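Local coordinates for protein putative L-alanine-DL-glutamate epimerase (Burkholderia xenovorans, PDB 3GO2) that binds magnesium and probably acts as a racemase or epimerase of the mandelate racemase/muconate lactonizing enzyme family, at residues T128-H133 and F137-T142; R157-I162 and T344-L349; I166-H169 and L174-W177. All blocks are in the same frame, centred on the assembly; numbering follows the deposited sequence.

Contact 1: T128-H133 and F137-T142; sequences TWRINH and FGPPVT
Arg130, on the short helix 128-132, lies against the loop 137-142 along its whole length. Arg130 CB packs on Val141 CG2 at 3.6 Å and also meets Pro139 O. Arg130 CG lies near two backbone oxygens of the loop, Pro139 O at 3.5 Å and Phe137 O a little farther. Arg130 CD comes to 3.4 Å from Pro139 O. The chain is extended from CG to NE, which lays the head alongside Gly138 and Pro139. There Gly138 O and Pro139 CD lie over one face of the guanidinium, both near its rim. The polar atoms bond elsewhere: NE makes a salt bridge to Asp347 and NH1 one to Glu153.

The Phe137 ring covers Trp129 and reaches the CB of His133. It forms an offset stack with the five-membered ring of Trp129, centroids 4.6 Å apart and planes at 13°. Two backbone bonds fix the loop. Phe137 N donates to His133 O at 3.0 Å. Val141 N reaches Arg130 O at 3.1 Å with a straight N-H (172°), but from above the carbonyl plane. One water donates to both Ile131 O and Val141 O. Phe137 O is buried without a polar partner.

The peptide bond before Pro139 is cis. Beyond the contact, Trp129 stacks on His125, a residue seen to bind 2-oxoglutarate and fumarate. Thr128 and Ile131 rest on strand 161-168, and Val141 packs on helix 144-156.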
loop_
_atom_site.group_PDB
_atom_site.type_symbol
_atom_site.label_atom_id
_atom_site.label_comp_id
_atom_site.label_asym_id
_atom_site.label_seq_id
_atom_site.Cartn_x
_atom_site.Cartn_y
_atom_site.Cartn_z
ATOM N N THR A 128 -19.533 34.427 16.355
ATOM C CA THR A 128 -19.588 34.698 14.933
ATOM C C THR A 128 -20.833 35.448 14.444
ATOM O O THR A 128 -20.710 36.413 13.686
ATOM C CB THR A 128 -19.438 33.371 14.186
ATOM O OG1 THR A 128 -18.291 32.693 14.685
ATOM C CG2 THR A 128 -19.368 33.553 12.693
ATOM N N TRP A 129 -22.015 35.000 14.872
ATOM C CA TRP A 129 -23.272 35.643 14.522
ATOM C C TRP A 129 -23.378 37.073 15.059
ATOM O O TRP A 129 -23.837 37.944 14.351
ATOM C CB TRP A 129 -24.451 34.804 15.016
ATOM C CG TRP A 129 -24.919 33.681 14.113
ATOM C CD1 TRP A 129 -26.007 32.881 14.336
ATOM C CD2 TRP A 129 -24.343 33.224 12.875
ATOM N NE1 TRP A 129 -26.139 31.962 13.328
ATOM C CE2 TRP A 129 -25.132 32.148 12.423
ATOM C CE3 TRP A 129 -23.225 33.598 12.127
ATOM C CZ2 TRP A 129 -24.845 31.437 11.253
ATOM C CZ3 TRP A 129 -22.954 32.914 10.956
ATOM C CH2 TRP A 129 -23.759 31.840 10.531
ATOM N N ARG A 130 -22.944 37.311 16.291
ATOM C CA ARG A 130 -22.971 38.674 16.841
ATOM C C ARG A 130 -21.964 39.598 16.188
ATOM O O ARG A 130 -22.133 40.810 16.191
ATOM C CB ARG A 130 -22.769 38.656 18.362
ATOM C CG ARG A 130 -23.928 38.010 19.091
ATOM C CD ARG A 130 -23.678 37.813 20.568
ATOM N NE ARG A 130 -24.728 37.012 21.173
ATOM C CZ ARG A 130 -24.960 36.922 22.479
ATOM N NH1 ARG A 130 -24.203 37.590 23.348
ATOM N NH2 ARG A 130 -25.948 36.169 22.912
ATOM N N ILE A 131 -20.895 39.046 15.633
ATOM C CA ILE A 131 -19.919 39.860 14.928
ATOM C C ILE A 131 -20.353 40.125 13.489
ATOM O O ILE A 131 -20.272 41.265 12.993
ATOM C CB ILE A 131 -18.532 39.179 14.893
ATOM C CG1 ILE A 131 -17.950 39.020 16.306
ATOM C CG2 ILE A 131 -17.572 39.934 13.956
ATOM C CD1 ILE A 131 -16.737 38.114 16.339
ATOM N N ASN A 132 -20.800 39.067 12.804
ATOM C CA ASN A 132 -21.088 39.132 11.371
ATOM C C ASN A 132 -22.481 39.652 11.027
ATOM O O ASN A 132 -22.651 40.303 9.981
ATOM C CB ASN A 132 -20.907 37.752 10.719
ATOM C CG ASN A 132 -19.466 37.294 10.672
ATOM O OD1 ASN A 132 -18.534 38.042 10.959
ATOM N ND2 ASN A 132 -19.274 36.052 10.256
ATOM N N HIS A 133 -23.465 39.375 11.890
ATOM C CA HIS A 133 -24.856 39.748 11.621
ATOM C C HIS A 133 -25.510 40.472 12.803
ATOM O O HIS A 133 -26.578 40.078 13.273
ATOM C CB HIS A 133 -25.633 38.489 11.201
ATOM C CG HIS A 133 -24.978 37.731 10.096
ATOM N ND1 HIS A 133 -24.877 38.230 8.814
ATOM C CD2 HIS A 133 -24.383 36.515 10.072
ATOM C CE1 HIS A 133 -24.233 37.364 8.055
ATOM N NE2 HIS A 133 -23.924 36.313 8.791
ATOM N N PHE A 137 -28.647 39.540 15.331
ATOM C CA PHE A 137 -28.256 38.868 16.556
ATOM C C PHE A 137 -27.425 39.813 17.388
ATOM O O PHE A 137 -26.314 40.189 17.002
ATOM C CB PHE A 137 -27.407 37.637 16.235
ATOM C CG PHE A 137 -27.984 36.769 15.157
ATOM C CD1 PHE A 137 -29.133 36.016 15.394
ATOM C CD2 PHE A 137 -27.405 36.712 13.923
ATOM C CE1 PHE A 137 -29.670 35.216 14.428
ATOM C CE2 PHE A 137 -27.943 35.892 12.929
ATOM C CZ PHE A 137 -29.082 35.147 13.199
ATOM N N GLY A 138 -27.964 40.176 18.537
ATOM C CA GLY A 138 -27.284 41.060 19.437
ATOM C C GLY A 138 -27.085 40.395 20.773
ATOM O O GLY A 138 -27.609 39.303 21.007
ATOM N N PRO A 139 -26.337 41.057 21.673
ATOM C CA PRO A 139 -25.733 42.361 21.407
ATOM C C PRO A 139 -24.569 42.246 20.436
ATOM O O PRO A 139 -23.853 41.236 20.479
ATOM C CB PRO A 139 -25.212 42.792 22.778
ATOM C CG PRO A 139 -24.989 41.539 23.500
ATOM C CD PRO A 139 -26.028 40.582 23.027
ATOM N N PRO A 140 -24.361 43.277 19.586
ATOM C CA PRO A 140 -23.256 43.281 18.634
ATOM C C PRO A 140 -21.933 43.071 19.348
ATOM O O PRO A 140 -21.752 43.553 20.466
ATOM C CB PRO A 140 -23.305 44.684 18.012
ATOM C CG PRO A 140 -24.727 45.156 18.238
ATOM C CD PRO A 140 -25.114 44.550 19.561
ATOM N N VAL A 141 -21.032 42.328 18.706
ATOM C CA VAL A 141 -19.672 42.154 19.189
ATOM C C VAL A 141 -18.742 42.852 18.191
ATOM O O VAL A 141 -18.798 42.573 16.989
ATOM C CB VAL A 141 -19.324 40.666 19.348
ATOM C CG1 VAL A 141 -17.833 40.476 19.593
ATOM C CG2 VAL A 141 -20.169 40.051 20.492
ATOM N N THR A 142 -17.930 43.789 18.689
ATOM C CA THR A 142 -17.070 44.630 17.849
ATOM C C THR A 142 -15.618 44.668 18.314
ATOM O O THR A 142 -14.791 45.326 17.681
ATOM C CB THR A 142 -17.582 46.091 17.823
ATOM O OG1 THR A 142 -17.533 46.595 19.158
ATOM C CG2 THR A 142 -18.998 46.174 17.303
HETATM O O HOH W 1 -19.491 43.422 14.427
#

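Contact 2: R157-I162 and T344-L349; sequences RQFRAI and TDIDRL
Ile346 turns CG1 away from its own carbonyl carbon (chi1 -70°), and a second bend (chi2 -55°) folds CD1 over toward Phe159. CG2 is left to meet Arg157, whose chain is bent at chi3 (68°). One isoleucine thus serves two partners through different branches.

The Phe159 ring comes from the opposite direction. Ile346 CG1 stands over its face, 4.1 Å from the centroid, in a CH-pi contact. The closest approach to this ring is Ile346 CD1 to Phe159 CZ, 3.5 Å. Arg157 slides past Ile346 in the opposite sense, and Ile346 CG2 lies over one face of the guanidinium, 3.3 Å from Arg157 NH2. The interface is small and has no direct hydrogen bond across it. A water in the guanidinium plane accepts from Arg157 NH1 at 3.0 Å and bonds weakly to Asp347 OD1. The stronger partner of NH1 is Glu153. Asp347 OD2 in turn accepts a hydrogen bond from Trp123 NE1.

Gln158, with positive phi, is the C-prime residue of a Schellman motif that ends helix 144-156. Phe159 follows it, just before strand 161-168. The loop 344-349 leaves strand 342-344, and Ile346 and Arg157 both also touch Trp123 of strand 118-123.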
loop_
_atom_site.group_PDB
_atom_site.type_symbol
_atom_site.label_atom_id
_atom_site.label_comp_id
_atom_site.label_asym_id
_atom_site.label_seq_id
_atom_site.Cartn_x
_atom_site.Cartn_y
_atom_site.Cartn_z
ATOM N N ARG A 157 -25.103 30.747 31.063
ATOM C CA ARG A 157 -26.317 30.096 30.575
ATOM C C ARG A 157 -26.212 28.553 30.554
ATOM O O ARG A 157 -27.135 27.865 30.090
ATOM C CB ARG A 157 -26.698 30.665 29.198
ATOM C CG ARG A 157 -27.205 32.117 29.237
ATOM C CD ARG A 157 -27.411 32.760 27.841
ATOM N NE ARG A 157 -28.509 32.161 27.089
ATOM C CZ ARG A 157 -28.901 32.556 25.875
ATOM N NH1 ARG A 157 -28.300 33.555 25.255
ATOM N NH2 ARG A 157 -29.914 31.944 25.270
ATOM N N GLN A 158 -25.104 28.020 31.093
ATOM C CA GLN A 158 -24.892 26.601 31.341
ATOM C C GLN A 158 -24.579 25.803 30.067
ATOM O O GLN A 158 -24.737 24.590 30.046
ATOM C CB GLN A 158 -26.100 25.973 32.050
ATOM C CG GLN A 158 -26.531 26.736 33.302
ATOM C CD GLN A 158 -25.435 26.790 34.317
ATOM O OE1 GLN A 158 -24.848 27.853 34.553
ATOM N NE2 GLN A 158 -25.123 25.648 34.922
ATOM N N PHE A 159 -24.149 26.488 29.011
ATOM C CA PHE A 159 -23.685 25.765 27.809
ATOM C C PHE A 159 -22.305 25.264 28.095
ATOM O O PHE A 159 -21.550 25.913 28.838
ATOM C CB PHE A 159 -23.799 26.631 26.559
ATOM C CG PHE A 159 -25.218 26.839 26.158
ATOM C CD1 PHE A 159 -25.915 27.973 26.566
ATOM C CD2 PHE A 159 -25.912 25.834 25.497
ATOM C CE1 PHE A 159 -27.265 28.128 26.247
ATOM C CE2 PHE A 159 -27.256 25.988 25.171
ATOM C CZ PHE A 159 -27.930 27.116 25.552
ATOM N N ARG A 160 -22.019 24.064 27.598
ATOM C CA ARG A 160 -20.809 23.344 27.955
ATOM C C ARG A 160 -19.727 23.471 26.900
ATOM O O ARG A 160 -18.595 23.023 27.136
ATOM C CB ARG A 160 -21.118 21.871 28.116
ATOM C CG ARG A 160 -22.187 21.569 29.163
ATOM C CD ARG A 160 -22.686 20.162 29.012
ATOM N NE ARG A 160 -23.761 19.876 29.962
ATOM C CZ ARG A 160 -24.303 18.675 30.153
ATOM N NH1 ARG A 160 -23.889 17.609 29.455
ATOM N NH2 ARG A 160 -25.274 18.541 31.050
ATOM N N ALA A 161 -20.095 24.023 25.746
ATOM C CA ALA A 161 -19.183 24.166 24.598
ATOM C C ALA A 161 -19.658 25.258 23.657
ATOM O O ALA A 161 -20.858 25.485 23.520
ATOM C CB ALA A 161 -19.040 22.849 23.861
ATOM N N ILE A 162 -18.708 25.954 23.034
ATOM C CA ILE A 162 -18.989 26.995 22.049
ATOM C C ILE A 162 -18.059 26.819 20.855
ATOM O O ILE A 162 -16.954 26.297 21.022
ATOM C CB ILE A 162 -18.791 28.439 22.644
ATOM C CG1 ILE A 162 -17.372 28.644 23.149
ATOM C CG2 ILE A 162 -19.792 28.681 23.773
ATOM C CD1 ILE A 162 -17.143 30.026 23.788
ATOM N N THR A 344 -25.807 23.626 17.595
ATOM C CA THR A 344 -27.020 24.436 17.455
ATOM C C THR A 344 -26.640 25.908 17.572
ATOM O O THR A 344 -25.658 26.234 18.228
ATOM C CB THR A 344 -28.099 24.039 18.498
ATOM O OG1 THR A 344 -29.369 24.516 18.077
ATOM C CG2 THR A 344 -27.768 24.593 19.886
ATOM N N ASP A 345 -27.413 26.777 16.941
ATOM C CA ASP A 345 -27.229 28.230 17.110
ATOM C C ASP A 345 -28.161 28.661 18.215
ATOM O O ASP A 345 -29.377 28.410 18.174
ATOM C CB ASP A 345 -27.549 28.978 15.811
ATOM C CG ASP A 345 -26.468 28.810 14.754
ATOM O OD1 ASP A 345 -25.281 28.627 15.110
ATOM O OD2 ASP A 345 -26.792 28.909 13.549
ATOM N N ILE A 346 -27.604 29.312 19.223
ATOM C CA ILE A 346 -28.406 29.800 20.336
ATOM C C ILE A 346 -28.879 31.241 20.058
ATOM O O ILE A 346 -29.913 31.672 20.599
ATOM C CB ILE A 346 -27.621 29.639 21.668
ATOM C CG1 ILE A 346 -27.486 28.152 22.041
ATOM C CG2 ILE A 346 -28.281 30.398 22.801
ATOM C CD1 ILE A 346 -28.806 27.372 22.136
ATOM N N ASP A 347 -28.141 31.965 19.217
ATOM C CA ASP A 347 -28.574 33.273 18.706
ATOM C C ASP A 347 -29.687 33.053 17.679
ATOM O O ASP A 347 -29.476 32.388 16.651
ATOM C CB ASP A 347 -27.419 34.045 18.078
ATOM C CG ASP A 347 -26.287 34.330 19.061
ATOM O OD1 ASP A 347 -26.503 35.153 19.984
ATOM O OD2 ASP A 347 -25.192 33.722 18.898
ATOM N N ARG A 348 -30.872 33.610 17.967
ATOM C CA ARG A 348 -32.030 33.430 17.094
ATOM C C ARG A 348 -32.561 34.763 16.606
ATOM O O ARG A 348 -32.452 35.797 17.280
ATOM C CB ARG A 348 -33.174 32.677 17.780
ATOM C CG ARG A 348 -32.834 31.362 18.491
ATOM C CD ARG A 348 -32.016 30.406 17.646
ATOM N NE ARG A 348 -32.687 29.988 16.427
ATOM C CZ ARG A 348 -32.234 29.009 15.636
ATOM N NH1 ARG A 348 -32.873 28.669 14.536
ATOM N NH2 ARG A 348 -31.123 28.355 15.952
ATOM N N LEU A 349 -33.151 34.722 15.428
ATOM C CA LEU A 349 -33.873 35.861 14.883
ATOM C C LEU A 349 -35.054 36.251 15.772
ATOM O O LEU A 349 -35.703 35.416 16.400
ATOM C CB LEU A 349 -34.429 35.523 13.508
ATOM C CG LEU A 349 -33.435 35.113 12.429
ATOM C CD1 LEU A 349 -34.173 34.596 11.199
ATOM C CD2 LEU A 349 -32.509 36.244 12.047
HETATM O O HOH W 2 -28.808 34.691 22.546
#

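Contact 3: I166-H169 and L174-W177; sequences IFIH and LHAW
Ile168 and His175 form the hydrogen-bonded pair of a short antiparallel beta hairpin, made by the end of strand 161-168 and strand 175-176. Strand 175-176 is an outermost strand of the mixed sheet of the enolase-type barrel domain. Ile168 N donates to His175 O at 2.9 Å. The return bond, from His175 N to Ile168 O, is longer at 3.2 Å. A third bond joins Trp177 N to Ile166 O. Phe167 and Ala176 make the non-hydrogen-bonded pair between them.

Ile166, Phe167, Ile168 and Trp177 are buried. Ile166 CG2 meets Trp177 CB, and Phe167 CE1 meets Ala176 CB at 3.7 Å. Phe167 has helix 128-132 against it and the His202 ring close by. Ile166 and Trp177 both also pack on helix 193-210. By contrast, His169, Leu174, His175 and Ala176 all keep some exposure. A water accepts from Ile166 N and donates to Trp177 O, bridging the strands at the open end of the hairpin, away from the turn.

His175 has its CG between the backbone N and the carbonyl carbon (chi1 54°). This folds the ring back over the first strand, and Ile168 CB sits over the face of the His175 ring, 3.8 Å from its centroid. NE2 of the same ring has a weak hydrogen bond to Asp171 O in the turn. Asn165 and Arg178, residues seen to bind fumarate, flank the hairpin in sequence. At the turn end, His169 and Leu174 lie side by side. His169 NE2 is hydrogen-bonded to His202, and Leu174 CD1 stands over the centre of the His169 ring, 3.3 Å from its centroid.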
loop_
_atom_site.group_PDB
_atom_site.type_symbol
_atom_site.label_atom_id
_atom_site.label_comp_id
_atom_site.label_asym_id
_atom_site.label_seq_id
_atom_site.Cartn_x
_atom_site.Cartn_y
_atom_site.Cartn_z
ATOM N N ILE A 166 -12.752 32.335 12.310
ATOM C CA ILE A 166 -11.515 33.121 12.220
ATOM C C ILE A 166 -11.850 34.612 12.094
ATOM O O ILE A 166 -12.580 35.016 11.170
ATOM C CB ILE A 166 -10.638 32.717 11.014
ATOM C CG1 ILE A 166 -10.502 31.193 10.907
ATOM C CG2 ILE A 166 -9.230 33.399 11.112
ATOM C CD1 ILE A 166 -9.834 30.726 9.610
ATOM N N PHE A 167 -11.277 35.407 13.008
ATOM C CA PHE A 167 -11.533 36.835 13.070
ATOM C C PHE A 167 -10.271 37.657 13.172
ATOM O O PHE A 167 -9.341 37.306 13.904
ATOM C CB PHE A 167 -12.465 37.176 14.239
ATOM C CG PHE A 167 -13.840 36.695 14.019
ATOM C CD1 PHE A 167 -14.706 37.419 13.213
ATOM C CD2 PHE A 167 -14.254 35.472 14.519
ATOM C CE1 PHE A 167 -15.961 36.933 12.962
ATOM C CE2 PHE A 167 -15.524 35.006 14.249
ATOM C CZ PHE A 167 -16.353 35.749 13.475
ATOM N N ILE A 168 -10.297 38.762 12.420
ATOM C CA ILE A 168 -9.228 39.744 12.389
ATOM C C ILE A 168 -9.651 40.966 13.211
ATOM O O ILE A 168 -10.621 41.673 12.855
ATOM C CB ILE A 168 -8.934 40.205 10.960
ATOM C CG1 ILE A 168 -8.712 39.002 10.027
ATOM C CG2 ILE A 168 -7.732 41.223 10.968
ATOM C CD1 ILE A 168 -7.613 38.040 10.466
ATOM N N HIS A 169 -8.900 41.201 14.275
ATOM C CA HIS A 169 -9.199 42.223 15.294
ATOM C C HIS A 169 -8.314 43.464 15.187
ATOM O O HIS A 169 -8.725 44.550 15.603
ATOM C CB HIS A 169 -9.018 41.638 16.703
ATOM C CG HIS A 169 -10.128 40.731 17.142
ATOM N ND1 HIS A 169 -11.249 41.189 17.799
ATOM C CD2 HIS A 169 -10.287 39.393 17.014
ATOM C CE1 HIS A 169 -12.050 40.164 18.061
ATOM N NE2 HIS A 169 -11.487 39.063 17.593
ATOM N N LEU A 174 -13.441 45.005 13.446
ATOM C CA LEU A 174 -13.480 43.550 13.526
ATOM C C LEU A 174 -14.210 42.921 12.346
ATOM O O LEU A 174 -15.337 43.293 12.011
ATOM C CB LEU A 174 -14.158 43.141 14.828
ATOM C CG LEU A 174 -14.432 41.661 15.105
ATOM C CD1 LEU A 174 -13.131 40.858 15.061
ATOM C CD2 LEU A 174 -15.066 41.563 16.450
ATOM N N HIS A 175 -13.582 41.923 11.734
ATOM C CA HIS A 175 -14.175 41.296 10.557
ATOM C C HIS A 175 -13.693 39.858 10.417
ATOM O O HIS A 175 -12.641 39.490 10.930
ATOM C CB HIS A 175 -13.827 42.085 9.293
ATOM C CG HIS A 175 -12.360 42.307 9.093
ATOM N ND1 HIS A 175 -11.607 41.588 8.186
ATOM C CD2 HIS A 175 -11.514 43.195 9.659
ATOM C CE1 HIS A 175 -10.356 42.016 8.223
ATOM N NE2 HIS A 175 -10.272 42.981 9.119
ATOM N N ALA A 176 -14.518 39.063 9.755
ATOM C CA ALA A 176 -14.258 37.639 9.590
ATOM C C ALA A 176 -13.239 37.455 8.504
ATOM O O ALA A 176 -13.106 38.286 7.611
ATOM C CB ALA A 176 -15.531 36.886 9.251
ATOM N N TRP A 177 -12.525 36.353 8.601
ATOM C CA TRP A 177 -11.527 35.939 7.633
ATOM C C TRP A 177 -12.059 34.654 7.021
ATOM O O TRP A 177 -11.994 33.587 7.653
ATOM C CB TRP A 177 -10.171 35.710 8.312
ATOM C CG TRP A 177 -9.053 35.300 7.345
ATOM C CD1 TRP A 177 -8.477 34.041 7.210
ATOM C CD2 TRP A 177 -8.407 36.135 6.393
ATOM N NE1 TRP A 177 -7.524 34.081 6.237
ATOM C CE2 TRP A 177 -7.457 35.339 5.715
ATOM C CE3 TRP A 177 -8.562 37.465 6.018
ATOM C CZ2 TRP A 177 -6.650 35.840 4.698
ATOM C CZ3 TRP A 177 -7.750 37.973 5.008
ATOM C CH2 TRP A 177 -6.806 37.153 4.358
HETATM O O HOH W 3 -13.688 32.218 9.439
#

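Contact 1 comes first along the chain and closes before contact 2 opens. Contact 3 is nested inside the long loop that contact 2 closes. The centres of contacts 1 and 2 are about 13 Å apart, those of 1 and 3 about 12 Å, and those of 2 and 3 about 20 Å. Contact 1 touches both of the others. It meets contact 2 through Arg130 and Asp347, and contact 3 by packing of Ile131 and Asn132 on Phe167. Contact 2 is made just ahead of strand 161-168 and contact 3 at its far end. That strand carries Lys163 and Asn165, seen to bind 2-oxoglutarate and fumarate respectively. Contacts 1 and 3 lie close to such ligand-binding residues, with contact 2 farther off.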